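Local atomic coordinates of N-alpha-acetyltransferase 35, NatC auxiliary subunit (Saccharomyces cerevisiae, PDB entry 6YGA), a protein that serves as the auxiliary subunit of the NatC N-terminal acetyltransferase, which acetylates the N-terminal methionine of L-A virus Gag protein. Residues B[56-59]-B[65-68]; B[84-89]-B[218-223]; B[113-118]-B[180-185]; B[158-163]-B[184-189]. One frame throughout, in Å; residues are numbered along the deposited sequence.

In the fold
Along the chain interaction 1 comes first and closes within one loop, between strand 55-56 and helix 71-75. Interaction 2 then joins helix 85-104 to helix 215-231, and interactions 3 and 4 both fall in the chain between those two segments. The last two form a pair: their centres are about 11 Å apart, they share Phe184 and Asn185, and Val114 of one packs on Thr159 of helix 142-167 in the other. Interaction 2 lies about 23 Å from interaction 3, centre to centre. Interaction 1 is about 20 Å from interaction 3 between centres, without touching it, and sits where the chain meets N-alpha-acetyltransferases 38 and 30. The partner-binding loop thus lies beside the helical core.

Interaction 1. Residues B[56-59]-B[65-68]; sequences EVNN and SLIE
Leu66 sends one methyl group against the backbone of Asn58, so a branched apolar side chain meets mainly the backbone of a turn. The methyl is CD1: Leu66 CD1 lies 3.7 Å from Asn58 CA and 4.2 Å from Asn59 N, against the link between those two residues. With CG anti to its carbonyl carbon (chi1 -53°) and CD1 anti to CA, the leucine reaches straight across, while CD2 stays farther from Asn58. Asn58 turns its CB away from Leu66, then bends its amide back, leaving OD1 4.4 Å from Leu66 CD1. That is a marginal touch on the amide oxygen; the polar grip is elsewhere, for ND2 bonds to Ser62 OG of the N-alpha-acetyltransferase 38 chain.

The receiving surface is a type II beta turn from Glu56 to Asn59, with Asn58 at its third position and therefore at positive phi (60°). Asp63, in the connection between the two segments, ties them together: one carboxylate oxygen accepts from Asn58 N, the other from Ser65 N. Glu56, where the turn begins, pairs in a parallel beta ladder with N-alpha-acetyltransferase 38 and forms a salt bridge with Lys20 of N-alpha-acetyltransferase 30. Leu66 also packs on Glu20 of the N-alpha-acetyltransferase 38 chain.

The chemistry divides the work. A methyl on backbone gives close fit but little directional preference, so the shape of this loop at the three-subunit junction is probably set more by the Asp63 bridge and by the bonds to the partner chains than by Leu66.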
loop_
_atom_site.group_PDB
_atom_site.type_symbol
_atom_site.label_atom_id
_atom_site.label_comp_id
_atom_site.label_asym_id
_atom_site.label_seq_id
_atom_site.Cartn_x
_atom_site.Cartn_y
_atom_site.Cartn_z
ATOM N N GLU B 56 -13.835 17.861 -15.126
ATOM C CA GLU B 56 -15.114 18.406 -15.564
ATOM C C GLU B 56 -15.205 19.873 -15.171
ATOM O O GLU B 56 -15.010 20.218 -14.000
ATOM C CB GLU B 56 -16.285 17.621 -14.966
ATOM C CG GLU B 56 -17.580 17.814 -15.730
ATOM C CD GLU B 56 -18.596 16.730 -15.451
ATOM O OE1 GLU B 56 -19.166 16.717 -14.340
ATOM O OE2 GLU B 56 -18.814 15.881 -16.340
ATOM N N VAL B 57 -15.511 20.729 -16.148
ATOM C CA VAL B 57 -15.555 22.164 -15.901
ATOM C C VAL B 57 -16.818 22.514 -15.126
ATOM O O VAL B 57 -17.830 21.804 -15.185
ATOM C CB VAL B 57 -15.478 22.950 -17.224
ATOM C CG1 VAL B 57 -14.184 22.629 -17.955
ATOM C CG2 VAL B 57 -16.684 22.640 -18.109
ATOM N N ASN B 58 -16.751 23.611 -14.370
ATOM C CA ASN B 58 -17.883 24.111 -13.590
ATOM C C ASN B 58 -18.369 23.085 -12.565
ATOM O O ASN B 58 -19.534 23.096 -12.158
ATOM C CB ASN B 58 -19.025 24.562 -14.508
ATOM C CG ASN B 58 -18.641 25.760 -15.356
ATOM O OD1 ASN B 58 -17.981 26.681 -14.879
ATOM N ND2 ASN B 58 -19.038 25.746 -16.625
ATOM N N ASN B 59 -17.476 22.185 -12.155
ATOM C CA ASN B 59 -17.698 21.267 -11.042
ATOM C C ASN B 59 -16.647 21.606 -9.994
ATOM O O ASN B 59 -15.453 21.386 -10.218
ATOM C CB ASN B 59 -17.597 19.810 -11.489
ATOM C CG ASN B 59 -18.033 18.833 -10.412
ATOM O OD1 ASN B 59 -17.788 19.044 -9.224
ATOM N ND2 ASN B 59 -18.691 17.757 -10.825
ATOM N N SER B 65 -9.760 25.368 -11.790
ATOM C CA SER B 65 -9.894 26.773 -12.149
ATOM C C SER B 65 -10.843 27.511 -11.219
ATOM O O SER B 65 -10.828 28.746 -11.189
ATOM C CB SER B 65 -10.376 26.912 -13.594
ATOM O OG SER B 65 -9.497 26.259 -14.492
ATOM N N LEU B 66 -11.662 26.791 -10.457
ATOM C CA LEU B 66 -12.640 27.409 -9.575
ATOM C C LEU B 66 -12.179 27.452 -8.124
ATOM O O LEU B 66 -12.990 27.742 -7.239
ATOM C CB LEU B 66 -13.978 26.674 -9.679
ATOM C CG LEU B 66 -14.550 26.510 -11.088
ATOM C CD1 LEU B 66 -15.957 25.950 -11.011
ATOM C CD2 LEU B 66 -14.531 27.821 -11.867
ATOM N N ILE B 67 -10.901 27.166 -7.861
ATOM C CA ILE B 67 -10.381 27.249 -6.502
ATOM C C ILE B 67 -10.532 28.671 -5.987
ATOM O O ILE B 67 -10.138 29.639 -6.652
ATOM C CB ILE B 67 -8.914 26.793 -6.458
ATOM C CG1 ILE B 67 -8.801 25.307 -6.814
ATOM C CG2 ILE B 67 -8.315 27.066 -5.083
ATOM C CD1 ILE B 67 -7.370 24.809 -6.969
ATOM N N GLU B 68 -11.113 28.806 -4.799
ATOM C CA GLU B 68 -11.305 30.107 -4.174
ATOM C C GLU B 68 -10.036 30.504 -3.428
ATOM O O GLU B 68 -9.548 29.752 -2.578
ATOM C CB GLU B 68 -12.499 30.074 -3.219
ATOM C CG GLU B 68 -13.772 29.468 -3.812
ATOM C CD GLU B 68 -14.340 30.280 -4.968
ATOM O OE1 GLU B 68 -14.157 31.515 -4.986
ATOM O OE2 GLU B 68 -14.978 29.680 -5.859
#

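Interaction 2. Residues B[84-89]-B[218-223]; sequences PPLASV and TMLKHI
Behind the meeting of Leu86 and Leu220, the carbonyl oxygen of Pro84 takes two bonds from a single residue: Ser88 N at 2.8 Å from Pro84 O, and a weak one from Ser88 OG. Pro84 is the N-cap of helix 85-104, preceded by a cis peptide bond, and the contact is a helix-helix packing of that helix's first turn against helix 215-231.

Leu220 does the reaching from the far side. Its CB heads toward helix 85-104, and CG swings opposite the backbone N (chi1 -163°), which carries CD2 into the groove between two side chains one turn apart. Leu86 brings CD1 to one side of that methyl; Val89 brings CG1. Each side chain crosses Leu220 at a slant, methyl against methyl, with nothing polar between them. Val89 and Leu220 are buried, whereas Leu86 is partly exposed.

Further along the same helix pair the packing continues, Ile223 lying on Ala93, Asp94 and Leu97. Val89 also touches Leu143 and Tyr144 of helix 142-167. On the face of helix 215-231 turned to helix 245-260, His222 ND1 bends back to make a weak bond to Thr218 O, which also takes the regular helical bond from His222 N.

At the centre, Leu220 CD2 lies 3.9 Å from Val89 CG1 and 4.0 Å from Leu86 CD1.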
loop_
_atom_site.group_PDB
_atom_site.type_symbol
_atom_site.label_atom_id
_atom_site.label_comp_id
_atom_site.label_asym_id
_atom_site.label_seq_id
_atom_site.Cartn_x
_atom_site.Cartn_y
_atom_site.Cartn_z
ATOM N N PRO B 84 7.618 41.192 10.444
ATOM C CA PRO B 84 9.065 41.275 10.701
ATOM C C PRO B 84 9.874 40.205 9.957
ATOM O O PRO B 84 9.491 39.037 9.966
ATOM C CB PRO B 84 9.162 41.078 12.217
ATOM C CG PRO B 84 7.948 40.292 12.577
ATOM C CD PRO B 84 6.870 40.752 11.636
ATOM N N PRO B 85 10.992 40.608 9.340
ATOM C CA PRO B 85 11.678 39.698 8.400
ATOM C C PRO B 85 12.226 38.429 9.031
ATOM O O PRO B 85 12.016 37.335 8.487
ATOM C CB PRO B 85 12.795 40.584 7.828
ATOM C CG PRO B 85 12.302 41.984 8.019
ATOM C CD PRO B 85 11.571 41.960 9.325
ATOM N N LEU B 86 12.941 38.536 10.155
ATOM C CA LEU B 86 13.508 37.345 10.784
ATOM C C LEU B 86 12.415 36.372 11.204
ATOM O O LEU B 86 12.497 35.171 10.927
ATOM C CB LEU B 86 14.368 37.730 11.987
ATOM C CG LEU B 86 14.825 36.528 12.821
ATOM C CD1 LEU B 86 15.873 35.709 12.072
ATOM C CD2 LEU B 86 15.332 36.952 14.197
ATOM N N ALA B 87 11.379 36.875 11.878
ATOM C CA ALA B 87 10.284 36.007 12.299
ATOM C C ALA B 87 9.543 35.427 11.100
ATOM O O ALA B 87 9.124 34.264 11.126
ATOM C CB ALA B 87 9.322 36.776 13.204
ATOM N N SER B 88 9.375 36.217 10.035
ATOM C CA SER B 88 8.660 35.724 8.862
ATOM C C SER B 88 9.483 34.693 8.099
ATOM O O SER B 88 8.954 33.651 7.693
ATOM C CB SER B 88 8.271 36.886 7.947
ATOM O OG SER B 88 7.168 37.601 8.477
ATOM N N VAL B 89 10.774 34.963 7.889
ATOM C CA VAL B 89 11.634 33.994 7.212
ATOM C C VAL B 89 11.723 32.706 8.020
ATOM O O VAL B 89 11.664 31.602 7.466
ATOM C CB VAL B 89 13.023 34.607 6.947
ATOM C CG1 VAL B 89 14.064 33.518 6.722
ATOM C CG2 VAL B 89 12.964 35.541 5.743
ATOM N N THR B 218 17.556 31.409 16.855
ATOM C CA THR B 218 17.944 30.039 17.177
ATOM C C THR B 218 17.171 29.040 16.326
ATOM O O THR B 218 17.740 28.062 15.828
ATOM C CB THR B 218 17.715 29.762 18.664
ATOM O OG1 THR B 218 18.262 30.832 19.445
ATOM C CG2 THR B 218 18.380 28.458 19.073
HETATM N N MSE B 219 15.875 29.277 16.142
HETATM C CA MSE B 219 15.039 28.446 15.281
HETATM C C MSE B 219 15.598 28.342 13.866
HETATM O O MSE B 219 15.696 27.251 13.302
HETATM C CB MSE B 219 13.620 29.007 15.227
HETATM C CG MSE B 219 12.680 28.440 16.269
HETATM SE SE MSE B 219 11.850 26.789 15.658
HETATM C CE MSE B 219 10.754 27.532 14.215
ATOM N N LEU B 220 15.955 29.496 13.297
ATOM C CA LEU B 220 16.436 29.526 11.921
ATOM C C LEU B 220 17.786 28.831 11.791
ATOM O O LEU B 220 18.059 28.183 10.774
ATOM C CB LEU B 220 16.514 30.971 11.430
ATOM C CG LEU B 220 16.600 31.175 9.918
ATOM C CD1 LEU B 220 15.494 30.400 9.224
ATOM C CD2 LEU B 220 16.513 32.657 9.576
ATOM N N LYS B 221 18.644 28.951 12.808
ATOM C CA LYS B 221 19.911 28.227 12.794
ATOM C C LYS B 221 19.684 26.720 12.790
ATOM O O LYS B 221 20.340 25.987 12.039
ATOM C CB LYS B 221 20.765 28.637 13.995
ATOM C CG LYS B 221 21.167 30.107 14.020
ATOM C CD LYS B 221 22.034 30.415 15.234
ATOM C CE LYS B 221 23.301 29.572 15.240
ATOM N NZ LYS B 221 24.073 29.728 16.505
ATOM N N HIS B 222 18.755 26.234 13.618
ATOM C CA HIS B 222 18.492 24.797 13.655
ATOM C C HIS B 222 17.830 24.324 12.367
ATOM O O HIS B 222 18.133 23.231 11.875
ATOM C CB HIS B 222 17.623 24.442 14.861
ATOM C CG HIS B 222 18.376 24.374 16.154
ATOM N ND1 HIS B 222 18.160 25.261 17.187
ATOM C CD2 HIS B 222 19.336 23.522 16.586
ATOM C CE1 HIS B 222 18.958 24.961 18.197
ATOM N NE2 HIS B 222 19.683 23.911 17.858
ATOM N N ILE B 223 16.916 25.126 11.817
ATOM C CA ILE B 223 16.279 24.780 10.548
ATOM C C ILE B 223 17.328 24.635 9.453
ATOM O O ILE B 223 17.314 23.673 8.675
ATOM C CB ILE B 223 15.218 25.834 10.178
ATOM C CG1 ILE B 223 13.979 25.682 11.060
ATOM C CG2 ILE B 223 14.842 25.734 8.712
ATOM C CD1 ILE B 223 12.919 26.729 10.798
#

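Interaction 3. Residues B[113-118]-B[180-185]; sequences TVLSCR and NNMGFN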
loop_
_atom_site.group_PDB
_atom_site.type_symbol
_atom_site.label_atom_id
_atom_site.label_comp_id
_atom_site.label_asym_id
_atom_site.label_seq_id
_atom_site.Cartn_x
_atom_site.Cartn_y
_atom_site.Cartn_z
ATOM N N THR B 113 2.069 20.088 -0.449
ATOM C CA THR B 113 3.089 20.245 0.582
ATOM C C THR B 113 4.238 21.119 0.091
ATOM O O THR B 113 4.192 22.345 0.235
ATOM C CB THR B 113 3.613 18.878 1.043
ATOM O OG1 THR B 113 4.161 18.161 -0.070
ATOM C CG2 THR B 113 2.491 18.057 1.662
ATOM N N VAL B 114 5.267 20.506 -0.499
ATOM C CA VAL B 114 6.454 21.262 -0.902
ATOM C C VAL B 114 6.115 22.274 -1.992
ATOM O O VAL B 114 6.618 23.405 -1.985
ATOM C CB VAL B 114 7.570 20.298 -1.346
ATOM C CG1 VAL B 114 8.788 21.068 -1.838
ATOM C CG2 VAL B 114 7.950 19.371 -0.200
ATOM N N LEU B 115 5.256 21.893 -2.939
ATOM C CA LEU B 115 4.926 22.763 -4.060
ATOM C C LEU B 115 3.885 23.822 -3.720
ATOM O O LEU B 115 3.689 24.742 -4.518
ATOM C CB LEU B 115 4.440 21.930 -5.250
ATOM C CG LEU B 115 5.484 21.031 -5.910
ATOM C CD1 LEU B 115 4.908 20.379 -7.157
ATOM C CD2 LEU B 115 6.738 21.823 -6.242
ATOM N N SER B 116 3.209 23.717 -2.572
ATOM C CA SER B 116 2.296 24.775 -2.150
ATOM C C SER B 116 3.030 26.072 -1.833
ATOM O O SER B 116 2.427 27.148 -1.900
ATOM C CB SER B 116 1.491 24.317 -0.931
ATOM O OG SER B 116 2.334 24.055 0.178
ATOM N N CYS B 117 4.316 25.995 -1.501
ATOM C CA CYS B 117 5.096 27.193 -1.218
ATOM C C CYS B 117 5.366 27.970 -2.503
ATOM O O CYS B 117 5.812 27.399 -3.503
ATOM C CB CYS B 117 6.413 26.808 -0.542
ATOM S SG CYS B 117 7.555 28.175 -0.217
ATOM N N ARG B 118 5.108 29.279 -2.472
ATOM C CA ARG B 118 5.355 30.101 -3.652
ATOM C C ARG B 118 6.841 30.276 -3.936
ATOM O O ARG B 118 7.211 30.567 -5.078
ATOM C CB ARG B 118 4.688 31.468 -3.494
ATOM C CG ARG B 118 3.173 31.400 -3.410
ATOM C CD ARG B 118 2.586 30.819 -4.682
ATOM N NE ARG B 118 2.881 31.656 -5.841
ATOM C CZ ARG B 118 2.143 32.696 -6.217
ATOM N NH1 ARG B 118 1.060 33.028 -5.528
ATOM N NH2 ARG B 118 2.484 33.401 -7.286
ATOM N N ASN B 180 3.741 13.829 -7.658
ATOM C CA ASN B 180 3.145 14.640 -8.716
ATOM C C ASN B 180 3.820 16.001 -8.655
ATOM O O ASN B 180 3.392 16.894 -7.922
ATOM C CB ASN B 180 1.635 14.747 -8.540
ATOM C CG ASN B 180 0.986 15.635 -9.588
ATOM O OD1 ASN B 180 1.578 15.927 -10.628
ATOM N ND2 ASN B 180 -0.244 16.061 -9.320
ATOM N N ASN B 181 4.902 16.156 -9.421
ATOM C CA ASN B 181 5.647 17.408 -9.474
ATOM C C ASN B 181 5.119 18.371 -10.535
ATOM O O ASN B 181 5.787 19.365 -10.834
ATOM C CB ASN B 181 7.139 17.132 -9.710
ATOM C CG ASN B 181 7.415 16.490 -11.056
ATOM O OD1 ASN B 181 6.537 15.868 -11.653
ATOM N ND2 ASN B 181 8.647 16.630 -11.537
HETATM N N MSE B 182 3.947 18.096 -11.104
HETATM C CA MSE B 182 3.276 18.999 -12.042
HETATM C C MSE B 182 4.137 19.414 -13.234
HETATM O O MSE B 182 4.183 20.589 -13.596
HETATM C CB MSE B 182 2.787 20.242 -11.300
HETATM C CG MSE B 182 1.746 19.925 -10.248
HETATM SE SE MSE B 182 1.302 21.447 -9.127
HETATM C CE MSE B 182 -0.560 21.660 -9.659
ATOM N N GLY B 183 4.816 18.443 -13.837
ATOM C CA GLY B 183 5.575 18.694 -15.045
ATOM C C GLY B 183 6.892 19.411 -14.866
ATOM O O GLY B 183 7.424 19.951 -15.840
ATOM N N PHE B 184 7.445 19.430 -13.657
ATOM C CA PHE B 184 8.727 20.085 -13.418
ATOM C C PHE B 184 9.873 19.170 -13.841
ATOM O O PHE B 184 9.981 18.034 -13.366
ATOM C CB PHE B 184 8.870 20.471 -11.948
ATOM C CG PHE B 184 8.353 21.845 -11.631
ATOM C CD1 PHE B 184 8.939 22.965 -12.195
ATOM C CD2 PHE B 184 7.290 22.018 -10.761
ATOM C CE1 PHE B 184 8.465 24.231 -11.906
ATOM C CE2 PHE B 184 6.814 23.279 -10.467
ATOM C CZ PHE B 184 7.404 24.387 -11.038
ATOM N N ASN B 185 10.728 19.670 -14.731
ATOM C CA ASN B 185 11.942 18.979 -15.154
ATOM C C ASN B 185 13.060 20.011 -15.179
ATOM O O ASN B 185 13.035 20.934 -16.000
ATOM C CB ASN B 185 11.762 18.324 -16.528
ATOM C CG ASN B 185 12.885 17.357 -16.876
ATOM O OD1 ASN B 185 13.948 17.366 -16.255
ATOM N ND2 ASN B 185 12.651 16.519 -17.881
#
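Leu115 carries this contact alone from its side, its two methyl groups directed at the loop 180-185. CD1 makes the snug part: Leu115 CD1 sits 3.8 Å from Asn181 CA and 3.9 Å from Asn180 O, pressed on the backbone where that loop begins to turn. Met182 is a selenomethionine, and its selenium, Met182 SE, comes to 4.2 Å from Leu115 CD1. The other methyl has the looser task, Leu115 CD2 lying 4.5 Å from Phe184 CE2 and meeting the ring obliquely. Having CG anti to the carbonyl carbon (chi1 -67°), with CD1 anti to CA, lets one leucine span these partners.

That loop is stiffened twice. Asn180 OD1 accepts from Met182 N in an Asx turn, the donor standing above the amide plane, 49° out of it, and a type I' beta turn runs from Asn181 to Phe184. Gly183, in that turn, faces solvent on the loose side, as does Asn185, while Leu115, Met182 and Phe184 are buried. Leu124 of helix 118-129 touches both Leu115 and Phe184, and Arg281 makes a cation-pi contact with the Phe184 ring and bonds Met182 O.

Across the contact the chemistry is apolar. Polar bonds within the loops, such as those from Ser116 N and OG to one face of Thr113 O, and to neighbours such as Arg281 probably set their shape, while Leu115 adds the apolar contact that joins the loop leading into helix 118-129 to the loop that follows helix 142-167.

Interaction 4. Residues B[158-163]-B[184-189]; sequences LTKFVQ and FNTFDN
Lys160, on helix 142-167, faces Thr186 with their CA atoms 8.9 Å apart, the helix passing a loop that folds into a type II' beta turn from Thr186 to Asn189. Lys160 bridges the gap with a fully extended chain: CG is anti to the backbone N (chi1 -174°) and every later torsion is close to trans, so the ammonium group is held out at full reach. Alongside Thr186 the approach is loose: Lys160 CE comes to 4.5 Å from Thr186 OG1. Lys160 NZ ends 4.1 Å from Phe187 O, too far for a hydrogen bond. Asp188 OD1 lies farther still, 5.1 Å from Lys160 NZ, and the aspartate is poorly ordered, so any attraction is long-range and probably weak.

An Asx turn overlaps the start of the beta turn: Asn185 OD1 accepts from Phe187 N at 3.1 Å, the donor tilted 34° from the amide plane. The same OD1 sits over one face of the Phe187 ring, near its rim. These overlapping turns belong to the connection from helix 142-167 to helix 193-209, which here passes by the helix it came from.

The loop is also tied to helix 118-129: Thr186 packs on Leu124, and Asn189 ND2 donates to Leu127 O. Phe187 points its CB away from helix 142-167 into an exposed position, where it touches a crystal neighbour. Within the turn itself, Asn189 N bonds Thr186 O at 2.9 Å.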
loop_
_atom_site.group_PDB
_atom_site.type_symbol
_atom_site.label_atom_id
_atom_site.label_comp_id
_atom_site.label_asym_id
_atom_site.label_seq_id
_atom_site.Cartn_x
_atom_site.Cartn_y
_atom_site.Cartn_z
ATOM N N LEU B 158 16.367 18.178 -2.132
ATOM C CA LEU B 158 15.849 16.964 -1.511
ATOM C C LEU B 158 14.834 16.272 -2.412
ATOM O O LEU B 158 14.931 15.064 -2.661
ATOM C CB LEU B 158 15.223 17.293 -0.156
ATOM C CG LEU B 158 14.552 16.128 0.571
ATOM C CD1 LEU B 158 15.592 15.137 1.086
ATOM C CD2 LEU B 158 13.675 16.637 1.704
ATOM N N THR B 159 13.846 17.023 -2.907
ATOM C CA THR B 159 12.813 16.422 -3.745
ATOM C C THR B 159 13.401 15.825 -5.015
ATOM O O THR B 159 12.901 14.809 -5.513
ATOM C CB THR B 159 11.741 17.453 -4.097
ATOM O OG1 THR B 159 12.267 18.377 -5.056
ATOM C CG2 THR B 159 11.303 18.217 -2.857
ATOM N N LYS B 160 14.453 16.441 -5.557
ATOM C CA LYS B 160 15.133 15.856 -6.707
ATOM C C LYS B 160 15.748 14.509 -6.348
ATOM O O LYS B 160 15.741 13.577 -7.160
ATOM C CB LYS B 160 16.202 16.814 -7.229
ATOM C CG LYS B 160 16.872 16.352 -8.514
ATOM C CD LYS B 160 18.062 17.231 -8.869
ATOM C CE LYS B 160 18.637 16.869 -10.231
ATOM N NZ LYS B 160 19.831 17.693 -10.560
ATOM N N PHE B 161 16.286 14.390 -5.133
ATOM C CA PHE B 161 16.859 13.121 -4.698
ATOM C C PHE B 161 15.775 12.074 -4.491
ATOM O O PHE B 161 15.974 10.895 -4.806
ATOM C CB PHE B 161 17.670 13.323 -3.418
ATOM C CG PHE B 161 18.096 12.041 -2.762
ATOM C CD1 PHE B 161 18.941 11.160 -3.415
ATOM C CD2 PHE B 161 17.659 11.722 -1.486
ATOM C CE1 PHE B 161 19.333 9.979 -2.811
ATOM C CE2 PHE B 161 18.050 10.547 -0.879
ATOM C CZ PHE B 161 18.887 9.674 -1.541
ATOM N N VAL B 162 14.619 12.487 -3.967
ATOM C CA VAL B 162 13.489 11.575 -3.831
ATOM C C VAL B 162 13.050 11.070 -5.199
ATOM O O VAL B 162 12.684 9.899 -5.356
ATOM C CB VAL B 162 12.341 12.271 -3.077
ATOM C CG1 VAL B 162 11.097 11.397 -3.052
ATOM C CG2 VAL B 162 12.779 12.621 -1.661
ATOM N N GLN B 163 13.104 11.935 -6.214
ATOM C CA GLN B 163 12.761 11.510 -7.566
ATOM C C GLN B 163 13.693 10.407 -8.051
ATOM O O GLN B 163 13.250 9.451 -8.695
ATOM C CB GLN B 163 12.806 12.704 -8.517
ATOM C CG GLN B 163 12.140 12.459 -9.854
ATOM C CD GLN B 163 12.304 13.632 -10.794
ATOM O OE1 GLN B 163 13.361 14.261 -10.836
ATOM N NE2 GLN B 163 11.256 13.940 -11.547
ATOM N N PHE B 184 7.445 19.430 -13.657
ATOM C CA PHE B 184 8.727 20.085 -13.418
ATOM C C PHE B 184 9.873 19.170 -13.841
ATOM O O PHE B 184 9.981 18.034 -13.366
ATOM C CB PHE B 184 8.870 20.471 -11.948
ATOM C CG PHE B 184 8.353 21.845 -11.631
ATOM C CD1 PHE B 184 8.939 22.965 -12.195
ATOM C CD2 PHE B 184 7.290 22.018 -10.761
ATOM C CE1 PHE B 184 8.465 24.231 -11.906
ATOM C CE2 PHE B 184 6.814 23.279 -10.467
ATOM C CZ PHE B 184 7.404 24.387 -11.038
ATOM N N ASN B 185 10.728 19.670 -14.731
ATOM C CA ASN B 185 11.942 18.979 -15.154
ATOM C C ASN B 185 13.060 20.011 -15.179
ATOM O O ASN B 185 13.035 20.934 -16.000
ATOM C CB ASN B 185 11.762 18.324 -16.528
ATOM C CG ASN B 185 12.885 17.357 -16.876
ATOM O OD1 ASN B 185 13.948 17.366 -16.255
ATOM N ND2 ASN B 185 12.651 16.519 -17.881
ATOM N N THR B 186 14.033 19.862 -14.278
ATOM C CA THR B 186 15.122 20.821 -14.133
ATOM C C THR B 186 16.363 20.440 -14.931
ATOM O O THR B 186 17.333 21.206 -14.937
ATOM C CB THR B 186 15.489 20.986 -12.652
ATOM O OG1 THR B 186 15.711 19.700 -12.059
ATOM C CG2 THR B 186 14.371 21.705 -11.903
ATOM N N PHE B 187 16.347 19.291 -15.607
ATOM C CA PHE B 187 17.463 18.804 -16.427
ATOM C C PHE B 187 18.715 18.785 -15.547
ATOM O O PHE B 187 18.660 18.275 -14.420
ATOM C CB PHE B 187 17.580 19.640 -17.700
ATOM C CG PHE B 187 16.264 19.937 -18.368
ATOM C CD1 PHE B 187 15.634 18.986 -19.157
ATOM C CD2 PHE B 187 15.667 21.180 -18.225
ATOM C CE1 PHE B 187 14.422 19.266 -19.777
ATOM C CE2 PHE B 187 14.459 21.467 -18.841
ATOM C CZ PHE B 187 13.836 20.510 -19.617
ATOM N N ASP B 188 19.840 19.325 -16.009
ATOM C CA ASP B 188 21.057 19.455 -15.223
ATOM C C ASP B 188 21.199 20.842 -14.609
ATOM O O ASP B 188 22.269 21.177 -14.092
ATOM C CB ASP B 188 22.271 19.137 -16.103
ATOM C CG ASP B 188 23.531 18.871 -15.302
ATOM O OD1 ASP B 188 23.434 18.633 -14.081
ATOM O OD2 ASP B 188 24.627 18.906 -15.900
ATOM N N ASN B 189 20.144 21.660 -14.653
ATOM C CA ASN B 189 20.269 23.045 -14.208
ATOM C C ASN B 189 20.372 23.153 -12.691
ATOM O O ASN B 189 21.042 24.061 -12.185
ATOM C CB ASN B 189 19.090 23.871 -14.719
ATOM C CG ASN B 189 19.048 23.961 -16.235
ATOM O OD1 ASN B 189 20.078 23.892 -16.903
ATOM N ND2 ASN B 189 17.849 24.126 -16.782
#